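Long-range contact in response regulator (Vibrio cholerae O1 biovar El Tor, PDB 7KPO), which forms the DNA-binding domain of the sensor histidine kinase ChiS: residues L12-T17 and L55-I61. Numbering follows the deposited sequence.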
loop_
_atom_site.group_PDB
_atom_site.type_symbol
_atom_site.label_atom_id
_atom_site.label_comp_id
_atom_site.label_asym_id
_atom_site.label_seq_id
_atom_site.Cartn_x
_atom_site.Cartn_y
_atom_site.Cartn_z
ATOM N N LEU A 12 18.451 -2.960 -3.688
ATOM C CA LEU A 12 18.234 -3.133 -2.228
ATOM C C LEU A 12 18.620 -1.840 -1.494
ATOM O O LEU A 12 17.875 -1.418 -0.597
ATOM C CB LEU A 12 19.063 -4.325 -1.738
ATOM C CG LEU A 12 18.632 -4.925 -0.399
ATOM C CD1 LEU A 12 17.289 -5.619 -0.530
ATOM C CD2 LEU A 12 19.669 -5.909 0.112
ATOM N N VAL A 13 19.743 -1.226 -1.871
ATOM C CA VAL A 13 20.193 0.025 -1.200
ATOM C C VAL A 13 19.211 1.158 -1.521
ATOM O O VAL A 13 18.842 1.915 -0.605
ATOM C CB VAL A 13 21.640 0.382 -1.576
ATOM C CG1 VAL A 13 22.010 1.775 -1.092
ATOM C CG2 VAL A 13 22.626 -0.655 -1.055
ATOM N N GLU A 14 18.817 1.284 -2.792
ATOM C CA GLU A 14 17.842 2.330 -3.207
ATOM C C GLU A 14 16.538 2.139 -2.425
ATOM O O GLU A 14 16.023 3.119 -1.862
ATOM C CB GLU A 14 17.578 2.257 -4.713
ATOM C CG GLU A 14 16.528 3.243 -5.204
ATOM C CD GLU A 14 16.871 4.717 -5.037
ATOM O OE1 GLU A 14 18.064 5.043 -4.873
ATOM O OE2 GLU A 14 15.934 5.542 -5.061
ATOM N N ALA A 15 16.047 0.904 -2.367
ATOM C CA ALA A 15 14.764 0.617 -1.689
ATOM C C ALA A 15 14.821 0.943 -0.194
ATOM O O ALA A 15 13.910 1.579 0.330
ATOM C CB ALA A 15 14.382 -0.825 -1.918
HETATM N N MSE A 16 15.902 0.525 0.466
HETATM C CA MSE A 16 16.028 0.720 1.899
HETATM C C MSE A 16 16.145 2.199 2.239
HETATM O O MSE A 16 15.456 2.691 3.127
HETATM C CB MSE A 16 17.238 -0.046 2.432
HETATM C CG MSE A 16 17.004 -1.526 2.535
HETATM SE SE MSE A 16 15.474 -1.918 3.695
HETATM C CE MSE A 16 15.947 -1.564 5.560
ATOM N N THR A 17 17.020 2.906 1.528
ATOM C CA THR A 17 17.220 4.322 1.793
ATOM C C THR A 17 15.915 5.082 1.531
ATOM O O THR A 17 15.535 5.925 2.354
ATOM C CB THR A 17 18.384 4.901 0.980
ATOM O OG1 THR A 17 18.141 4.754 -0.417
ATOM C CG2 THR A 17 19.694 4.240 1.329
ATOM N N LEU A 55 21.593 -2.334 10.277
ATOM C CA LEU A 55 20.703 -1.619 9.329
ATOM C C LEU A 55 21.503 -0.547 8.574
ATOM O O LEU A 55 21.330 -0.403 7.359
ATOM C CB LEU A 55 19.566 -0.975 10.126
ATOM C CG LEU A 55 18.650 -0.032 9.348
ATOM C CD1 LEU A 55 17.988 -0.741 8.174
ATOM C CD2 LEU A 55 17.604 0.571 10.278
ATOM N N ASP A 56 22.372 0.171 9.279
ATOM C CA ASP A 56 23.133 1.282 8.649
ATOM C C ASP A 56 23.969 0.770 7.475
ATOM O O ASP A 56 24.180 1.536 6.531
ATOM C CB ASP A 56 24.010 1.989 9.680
ATOM C CG ASP A 56 23.231 2.750 10.736
ATOM O OD1 ASP A 56 21.994 2.852 10.604
ATOM O OD2 ASP A 56 23.870 3.251 11.674
ATOM N N LYS A 57 24.417 -0.480 7.528
ATOM C CA LYS A 57 25.263 -1.042 6.439
ATOM C C LYS A 57 24.464 -1.152 5.136
ATOM O O LYS A 57 25.082 -1.153 4.064
ATOM C CB LYS A 57 25.797 -2.423 6.830
ATOM C CG LYS A 57 26.748 -2.423 8.018
ATOM C CD LYS A 57 27.256 -3.792 8.399
ATOM C CE LYS A 57 28.190 -3.741 9.588
ATOM N NZ LYS A 57 28.707 -5.084 9.941
ATOM N N TYR A 58 23.138 -1.213 5.224
ATOM C CA TYR A 58 22.268 -1.400 4.035
ATOM C C TYR A 58 21.972 -0.073 3.337
ATOM O O TYR A 58 21.289 -0.098 2.307
ATOM C CB TYR A 58 20.963 -2.078 4.460
ATOM C CG TYR A 58 21.107 -3.548 4.753
ATOM C CD1 TYR A 58 21.762 -4.005 5.883
ATOM C CD2 TYR A 58 20.568 -4.491 3.896
ATOM C CE1 TYR A 58 21.889 -5.361 6.147
ATOM C CE2 TYR A 58 20.693 -5.848 4.139
ATOM C CZ TYR A 58 21.360 -6.289 5.263
ATOM O OH TYR A 58 21.468 -7.629 5.508
ATOM N N LEU A 59 22.533 1.032 3.829
ATOM C CA LEU A 59 22.171 2.363 3.278
ATOM C C LEU A 59 23.236 2.862 2.300
ATOM O O LEU A 59 23.041 3.947 1.745
ATOM C CB LEU A 59 21.946 3.332 4.444
ATOM C CG LEU A 59 20.944 2.849 5.501
ATOM C CD1 LEU A 59 20.741 3.900 6.581
ATOM C CD2 LEU A 59 19.611 2.459 4.871
ATOM N N ARG A 60 24.297 2.083 2.090
ATOM C CA ARG A 60 25.374 2.437 1.130
ATOM C C ARG A 60 25.816 1.151 0.435
ATOM O O ARG A 60 25.988 0.125 1.115
ATOM C CB ARG A 60 26.577 3.092 1.823
ATOM C CG ARG A 60 26.258 4.409 2.514
ATOM C CD ARG A 60 27.433 5.079 3.214
ATOM N NE ARG A 60 28.463 5.628 2.330
ATOM C CZ ARG A 60 29.721 5.190 2.217
ATOM N NH1 ARG A 60 30.162 4.180 2.950
ATOM N NH2 ARG A 60 30.549 5.794 1.380
ATOM N N ILE A 61 26.045 1.214 -0.870
ATOM C CA ILE A 61 26.493 -0.012 -1.581
ATOM C C ILE A 61 27.865 -0.454 -1.043
ATOM O O ILE A 61 28.106 -1.661 -1.003
ATOM C CB ILE A 61 26.493 0.222 -3.106
ATOM C CG1 ILE A 61 26.577 -1.091 -3.885
ATOM C CG2 ILE A 61 27.585 1.191 -3.537
ATOM C CD1 ILE A 61 25.415 -2.035 -3.650
#
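Val13 fills a hollow lined by Tyr58 O, Leu59 O, Arg60 N and Ile61. Its two methyls press on backbone: CG2 lies 3.7 Å from Tyr58 O, and CG1 3.7 Å from Leu59 O. A short, beta-branched side chain suits the spot, because it lets the backbones approach closely, with the CA atoms of Val13 and Leu59 5.4 Å apart. The type I turn from Lys57 to Arg60 bends the chain over helix 2-27, and Ile61 extends the cover, its CD1 4.1 Å from Val13 CG2. One helical turn on from Val13, Thr17 CG2 meets Leu59 O at 3.4 Å; its hydroxyl stays beside its own helix, near the carbonyls of Val13 and Glu14, so that the methyl can face the turn. Flexible selenomethionine Met16 fills a second hollow beside Leu55, Tyr58 and Leu59, bringing CE to 3.4 Å from Leu55 CD1. Leu12 CD2 lies 4.1 Å from Tyr58 CD2, at the ring edge. Val13 and Met16 cover Tyr58 O, which finds no polar partner, whereas the ring's hydroxyl bonds to Arg69 N. The contact thus fastens residues 55-61 across the middle of helix 2-27, with Trp41 from a loop and Val73 from helix 70-83 closing the core around Met16 and Tyr58.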